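Local coordinates for protein imidazoleglycerol-phosphate dehydratase (Staphylococcus aureus subsp. aureus, PDB 2AE8) that catalyses the dehydration of imidazoleglycerol phosphate to imidazoleacetol phosphate, the sixth step of histidine biosynthesis, using manganese ions, at residues 104-107 with 108-112. Numbering follows the deposited sequence.
Sequences LLLE and MIKDK
Leu106 turns its CG away from the backbone N and next to its carbonyl carbon (chi1 -179°). Lys110 has CG beside its backbone N, and the chain then runs extended to NZ. These torsions bring the two side chains across each other one helical turn apart. The aliphatic part of Lys110 passes over the branched end of Leu106, with Lys110 CG 4.1 Å from Leu106 CD1. Farther out, Lys110 NZ is 3.9 Å from Leu106 CD2. Glu107 lies alongside Lys110 and points the same way. Its OE2 is 4.2 Å from Lys110 NZ, beyond salt-bridge range, so any attraction is probably loose. The methylenes of Lys110 thus meet both the Leu106 side chain and the Glu107 carboxylate, on the solvent-facing side of the helix.

This is the last part of helix 90-111 in the beta-alpha-beta sandwich of the dehydratase, a fold built by duplication of a half-domain. The helix packs on the four-stranded sheet that contains strands 31-36 and 43-48. Leu104 and Met108, a selenomethionine, face that sheet and touch Ile47 on strand 43-48 and Tyr32 on strand 31-36. Met108 SE lies 4.4 Å from CD2 of Leu105, an apolar contact. Leu105 and Ile109 also pack against helix 186-205, at Leu201 and Leu205.

Backbone bonds of the alpha-helical pattern join the turns. Lys110 N to Leu106 O is short, 2.8 Å, and nearly straight at 171°. Asp111 N to Glu107 O is longer, 3.3 Å. Lys112 is the first residue to leave helical geometry, though its N still bonds to Met108 O. Asp111 OD2 is hydrogen-bonded to the hydroxyl of Tyr32, tying the helix end to strand 31-36.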
ATOM      1  N   LEU B 104     -18.590 -17.699 -47.913  1.00 30.89           N
ATOM      2  CA  LEU B 104     -19.782 -17.430 -48.726  1.00 30.44           C
ATOM      3  C   LEU B 104     -20.173 -15.965 -48.647  1.00 30.51           C
ATOM      4  O   LEU B 104     -20.574 -15.359 -49.656  1.00 29.95           O
ATOM      5  CB  LEU B 104     -20.940 -18.341 -48.314  1.00 30.04           C
ATOM      6  CG  LEU B 104     -20.681 -19.827 -48.567  1.00 29.44           C
ATOM      7  CD1 LEU B 104     -21.829 -20.644 -47.976  1.00 27.45           C
ATOM      8  CD2 LEU B 104     -20.461 -20.145 -50.078  1.00 29.99           C
ATOM      9  N   LEU B 105     -20.015 -15.369 -47.461  1.00 30.70           N
ATOM     10  CA  LEU B 105     -20.280 -13.940 -47.316  1.00 30.25           C
ATOM     11  C   LEU B 105     -19.373 -13.127 -48.223  1.00 29.93           C
ATOM     12  O   LEU B 105     -19.819 -12.156 -48.845  1.00 29.75           O
ATOM     13  CB  LEU B 105     -20.153 -13.471 -45.856  1.00 30.62           C
ATOM     14  CG  LEU B 105     -21.338 -13.769 -44.931  1.00 31.24           C
ATOM     15  CD1 LEU B 105     -21.037 -13.320 -43.461  1.00 29.90           C
ATOM     16  CD2 LEU B 105     -22.591 -13.096 -45.455  1.00 28.38           C
ATOM     17  N   LEU B 106     -18.105 -13.521 -48.298  1.00 30.54           N
ATOM     18  CA  LEU B 106     -17.155 -12.801 -49.147  1.00 30.92           C
ATOM     19  C   LEU B 106     -17.616 -12.885 -50.610  1.00 32.03           C
ATOM     20  O   LEU B 106     -17.650 -11.876 -51.309  1.00 31.35           O
ATOM     21  CB  LEU B 106     -15.731 -13.336 -48.983  1.00 30.92           C
ATOM     22  CG  LEU B 106     -14.656 -12.632 -49.829  1.00 29.09           C
ATOM     23  CD1 LEU B 106     -14.652 -11.096 -49.643  1.00 29.27           C
ATOM     24  CD2 LEU B 106     -13.282 -13.208 -49.568  1.00 31.33           C
ATOM     25  N   GLU B 107     -18.016 -14.077 -51.045  1.00 33.46           N
ATOM     26  CA  GLU B 107     -18.564 -14.239 -52.402  1.00 35.94           C
ATOM     27  C   GLU B 107     -19.737 -13.313 -52.643  1.00 36.41           C
ATOM     28  O   GLU B 107     -19.760 -12.593 -53.639  1.00 37.09           O
ATOM     29  CB  GLU B 107     -18.931 -15.699 -52.681  1.00 36.55           C
ATOM     30  CG  GLU B 107     -17.697 -16.581 -52.815  1.00 40.28           C
ATOM     31  CD  GLU B 107     -16.559 -15.879 -53.559  1.00 46.11           C
ATOM     32  OE1 GLU B 107     -16.792 -15.396 -54.698  1.00 48.05           O
ATOM     33  OE2 GLU B 107     -15.432 -15.803 -53.005  1.00 47.11           O
HETATM   34  N   MSE B 108     -20.664 -13.269 -51.689  1.00 37.36           N
HETATM   35  CA  MSE B 108     -21.801 -12.350 -51.738  1.00 38.83           C
HETATM   36  C   MSE B 108     -21.403 -10.874 -51.804  1.00 37.91           C
HETATM   37  O   MSE B 108     -22.006 -10.072 -52.555  1.00 37.24           O
HETATM   38  CB  MSE B 108     -22.714 -12.581 -50.536  1.00 38.15           C
HETATM   39  CG  MSE B 108     -23.890 -11.641 -50.491  1.00 39.91           C
HETATM   40 SE   MSE B 108     -24.984 -11.902 -48.927  1.00 45.70          SE
HETATM   41  CE  MSE B 108     -25.387 -13.818 -49.130  1.00 40.23           C
ATOM     42  N   ILE B 109     -20.407 -10.505 -50.999  1.00 37.31           N
ATOM     43  CA  ILE B 109     -19.922  -9.132 -50.947  1.00 37.01           C
ATOM     44  C   ILE B 109     -19.242  -8.726 -52.259  1.00 37.61           C
ATOM     45  O   ILE B 109     -19.477  -7.634 -52.778  1.00 37.26           O
ATOM     46  CB  ILE B 109     -18.964  -8.921 -49.727  1.00 36.66           C
ATOM     47  CG1 ILE B 109     -19.785  -8.864 -48.435  1.00 35.85           C
ATOM     48  CG2 ILE B 109     -18.177  -7.650 -49.892  1.00 35.50           C
ATOM     49  CD1 ILE B 109     -19.008  -9.197 -47.148  1.00 36.57           C
ATOM     50  N   LYS B 110     -18.408  -9.615 -52.782  1.00 38.80           N
ATOM     51  CA  LYS B 110     -17.747  -9.412 -54.069  1.00 40.95           C
ATOM     52  C   LYS B 110     -18.743  -9.046 -55.177  1.00 42.03           C
ATOM     53  O   LYS B 110     -18.501  -8.097 -55.926  1.00 42.24           O
ATOM     54  CB  LYS B 110     -16.908 -10.636 -54.447  1.00 40.72           C
ATOM     55  CG  LYS B 110     -15.622 -10.725 -53.633  1.00 43.28           C
ATOM     56  CD  LYS B 110     -14.711 -11.859 -54.067  1.00 45.76           C
ATOM     57  CE  LYS B 110     -13.310 -11.613 -53.543  1.00 47.96           C
ATOM     58  NZ  LYS B 110     -12.494 -12.867 -53.404  1.00 50.43           N
ATOM     59  N   ASP B 111     -19.873  -9.753 -55.230  1.00 43.20           N
ATOM     60  CA  ASP B 111     -20.886  -9.511 -56.260  1.00 45.01           C
ATOM     61  C   ASP B 111     -21.724  -8.251 -56.072  1.00 45.81           C
ATOM     62  O   ASP B 111     -22.204  -7.681 -57.046  1.00 46.02           O
ATOM     63  CB  ASP B 111     -21.783 -10.736 -56.451  1.00 44.94           C
ATOM     64  CG  ASP B 111     -21.033 -11.918 -57.038  1.00 46.41           C
ATOM     65  OD1 ASP B 111     -20.106 -11.724 -57.860  1.00 46.92           O
ATOM     66  OD2 ASP B 111     -21.376 -13.061 -56.678  1.00 48.83           O
ATOM     67  N   LYS B 112     -21.916  -7.817 -54.833  1.00 47.08           N
ATOM     68  CA  LYS B 112     -22.521  -6.517 -54.586  1.00 48.38           C
ATOM     69  C   LYS B 112     -21.460  -5.468 -54.895  1.00 49.25           C
ATOM     70  O   LYS B 112     -20.272  -5.690 -54.662  1.00 50.27           O
ATOM     71  CB  LYS B 112     -22.991  -6.392 -53.138  1.00 48.44           C
ATOM     72  CG  LYS B 112     -24.273  -7.132 -52.806  1.00 49.36           C
ATOM     73  CD  LYS B 112     -24.516  -7.135 -51.299  1.00 51.22           C
ATOM     74  CE  LYS B 112     -26.000  -7.141 -50.953  1.00 52.85           C
ATOM     75  NZ  LYS B 112     -26.605  -5.776 -51.093  1.00 53.11           N
TER